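Local coordinates for protein L-isoleucine-4-hydroxylase (Bacillus thuringiensis, PDB 6LNH) that hydroxylates L-isoleucine to (4S)-4-hydroxy-L-isoleucine with iron(II), 2-oxoglutarate and O2, and also oxidises several other aliphatic and sulfur-containing L-amino acids, at residues C[48-51]-C[52-56]. Residues are numbered along the deposited sequence; the frame is centred on the assembly and turned at random.
Sequences LLTQ and AQLDY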
ATOM      1  N   LEU C  48      -7.222  22.889 -10.319  1.00 50.66           N
ATOM      2  CA  LEU C  48      -8.636  22.670 -10.532  1.00 45.44           C
ATOM      3  C   LEU C  48      -9.066  21.352  -9.905  1.00 43.96           C
ATOM      4  O   LEU C  48     -10.155  21.257  -9.329  1.00 49.29           O
ATOM      5  CB  LEU C  48      -8.942  22.734 -12.025  1.00 47.59           C
ATOM      6  CG  LEU C  48      -8.763  24.158 -12.567  1.00 49.60           C
ATOM      7  CD1 LEU C  48      -8.821  24.161 -14.080  1.00 49.41           C
ATOM      8  CD2 LEU C  48      -9.795  25.122 -11.988  1.00 46.94           C
ATOM      9  N   LEU C  49      -8.193  20.343  -9.958  1.00 46.11           N
ATOM     10  CA  LEU C  49      -8.467  19.073  -9.293  1.00 44.54           C
ATOM     11  C   LEU C  49      -8.661  19.251  -7.789  1.00 46.27           C
ATOM     12  O   LEU C  49      -9.593  18.684  -7.208  1.00 44.96           O
ATOM     13  CB  LEU C  49      -7.329  18.098  -9.580  1.00 43.14           C
ATOM     14  CG  LEU C  49      -7.424  16.697  -8.983  1.00 49.75           C
ATOM     15  CD1 LEU C  49      -8.668  15.988  -9.492  1.00 44.45           C
ATOM     16  CD2 LEU C  49      -6.175  15.903  -9.322  1.00 41.61           C
ATOM     17  N   THR C  50      -7.798  20.042  -7.142  1.00 43.66           N
ATOM     18  CA  THR C  50      -7.919  20.246  -5.699  1.00 43.05           C
ATOM     19  C   THR C  50      -9.262  20.870  -5.335  1.00 44.37           C
ATOM     20  O   THR C  50      -9.888  20.477  -4.344  1.00 41.40           O
ATOM     21  CB  THR C  50      -6.763  21.103  -5.181  1.00 41.62           C
ATOM     22  OG1 THR C  50      -5.528  20.400  -5.367  1.00 42.92           O
ATOM     23  CG2 THR C  50      -6.936  21.404  -3.697  1.00 35.94           C
ATOM     24  N   GLN C  51      -9.725  21.844  -6.126  1.00 42.39           N
ATOM     25  CA  GLN C  51     -11.018  22.462  -5.846  1.00 43.78           C
ATOM     26  C   GLN C  51     -12.154  21.466  -6.037  1.00 40.60           C
ATOM     27  O   GLN C  51     -13.094  21.425  -5.233  1.00 40.70           O
ATOM     28  CB  GLN C  51     -11.255  23.668  -6.754  1.00 45.18           C
ATOM     29  CG  GLN C  51     -10.148  24.692  -6.819  1.00 49.53           C
ATOM     30  CD  GLN C  51     -10.487  25.813  -7.789  1.00 61.70           C
ATOM     31  OE1 GLN C  51     -11.579  25.841  -8.364  1.00 60.19           O
ATOM     32  NE2 GLN C  51      -9.556  26.739  -7.974  1.00 52.80           N
ATOM     33  N   ALA C  52     -12.092  20.672  -7.109  1.00 39.22           N
ATOM     34  CA  ALA C  52     -13.103  19.644  -7.331  1.00 39.37           C
ATOM     35  C   ALA C  52     -13.087  18.607  -6.217  1.00 41.79           C
ATOM     36  O   ALA C  52     -14.144  18.158  -5.761  1.00 41.36           O
ATOM     37  CB  ALA C  52     -12.888  18.984  -8.692  1.00 37.02           C
ATOM     38  N   GLN C  53     -11.894  18.219  -5.762  1.00 45.74           N
ATOM     39  CA  GLN C  53     -11.801  17.207  -4.715  1.00 41.72           C
ATOM     40  C   GLN C  53     -12.383  17.721  -3.409  1.00 42.11           C
ATOM     41  O   GLN C  53     -13.030  16.971  -2.669  1.00 44.35           O
ATOM     42  CB  GLN C  53     -10.344  16.792  -4.508  1.00 38.41           C
ATOM     43  CG  GLN C  53      -9.776  15.872  -5.571  1.00 39.33           C
ATOM     44  CD  GLN C  53      -8.290  15.645  -5.383  1.00 45.31           C
ATOM     45  OE1 GLN C  53      -7.612  16.442  -4.737  1.00 48.76           O
ATOM     46  NE2 GLN C  53      -7.777  14.554  -5.939  1.00 44.24           N
ATOM     47  N   LEU C  54     -12.175  19.006  -3.116  1.00 40.27           N
ATOM     48  CA  LEU C  54     -12.647  19.567  -1.860  1.00 41.02           C
ATOM     49  C   LEU C  54     -14.162  19.702  -1.828  1.00 42.10           C
ATOM     50  O   LEU C  54     -14.743  19.783  -0.740  1.00 42.16           O
ATOM     51  CB  LEU C  54     -11.995  20.929  -1.617  1.00 41.09           C
ATOM     52  CG  LEU C  54     -10.548  20.904  -1.123  1.00 42.28           C
ATOM     53  CD1 LEU C  54      -9.966  22.312  -1.039  1.00 35.22           C
ATOM     54  CD2 LEU C  54     -10.457  20.200   0.217  1.00 37.54           C
ATOM     55  N   ASP C  55     -14.813  19.739  -2.995  1.00 41.07           N
ATOM     56  CA  ASP C  55     -16.266  19.836  -3.034  1.00 42.07           C
ATOM     57  C   ASP C  55     -16.950  18.584  -2.500  1.00 42.08           C
ATOM     58  O   ASP C  55     -18.111  18.663  -2.082  1.00 43.60           O
ATOM     59  CB  ASP C  55     -16.746  20.116  -4.456  1.00 39.54           C
ATOM     60  CG  ASP C  55     -18.209  20.513  -4.501  1.00 42.92           C
ATOM     61  OD1 ASP C  55     -18.599  21.418  -3.735  1.00 46.75           O
ATOM     62  OD2 ASP C  55     -18.969  19.920  -5.294  1.00 48.97           O
ATOM     63  N   TYR C  56     -16.268  17.438  -2.501  1.00 38.85           N
ATOM     64  CA  TYR C  56     -16.888  16.218  -2.001  1.00 41.96           C
ATOM     65  C   TYR C  56     -17.106  16.248  -0.496  1.00 43.12           C
ATOM     66  O   TYR C  56     -17.846  15.406   0.024  1.00 47.33           O
ATOM     67  CB  TYR C  56     -16.052  14.995  -2.386  1.00 37.11           C
ATOM     68  CG  TYR C  56     -16.233  14.575  -3.827  1.00 38.55           C
ATOM     69  CD1 TYR C  56     -15.710  15.336  -4.866  1.00 37.02           C
ATOM     70  CD2 TYR C  56     -16.957  13.435  -4.150  1.00 35.65           C
ATOM     71  CE1 TYR C  56     -15.883  14.960  -6.186  1.00 36.78           C
ATOM     72  CE2 TYR C  56     -17.137  13.051  -5.466  1.00 34.25           C
ATOM     73  CZ  TYR C  56     -16.598  13.816  -6.480  1.00 39.28           C
ATOM     74  OH  TYR C  56     -16.780  13.439  -7.790  1.00 36.34           O
TER
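The last turns of helix 44-54 bring Leu49 against Gln53 and Thr50 against Leu54, each pair one turn apart. Gln53 N reaches Leu49 O at 2.8 Å, and Ala52 N to Leu48 O and Leu54 N to Thr50 O continue the alpha-helical pattern. Asp55 N to Gln51 O, at 3.3 Å with an N-H...O angle of 133°, is weak, while Asp55 N also bonds Ala52 O, a three-residue step in place of the four-residue one. On the inner side, Leu49 swings CG anti to its own N (chi1 -180°) and crosses the extended Gln53 chain at a slant, with Leu49 CG 3.7 Å from Gln53 NE2. That amide nitrogen is hydrogen-bonded to Met182 O, tying the helix to strand 176-184 of the large antiparallel sheet of this cupin-clan dioxygenase, with Pro211 touching both Leu49 and Gln53. Thr50 and Leu54 run side by side and point the same way, Thr50 CG2 lying 4.1 Å from Leu54 CD1; Leu54 packs on Leu54 of the second subunit, and Thr50 packs on Tyr57 of the second subunit. Further along, Asp55 OD2 accepts from Gln151 NE2.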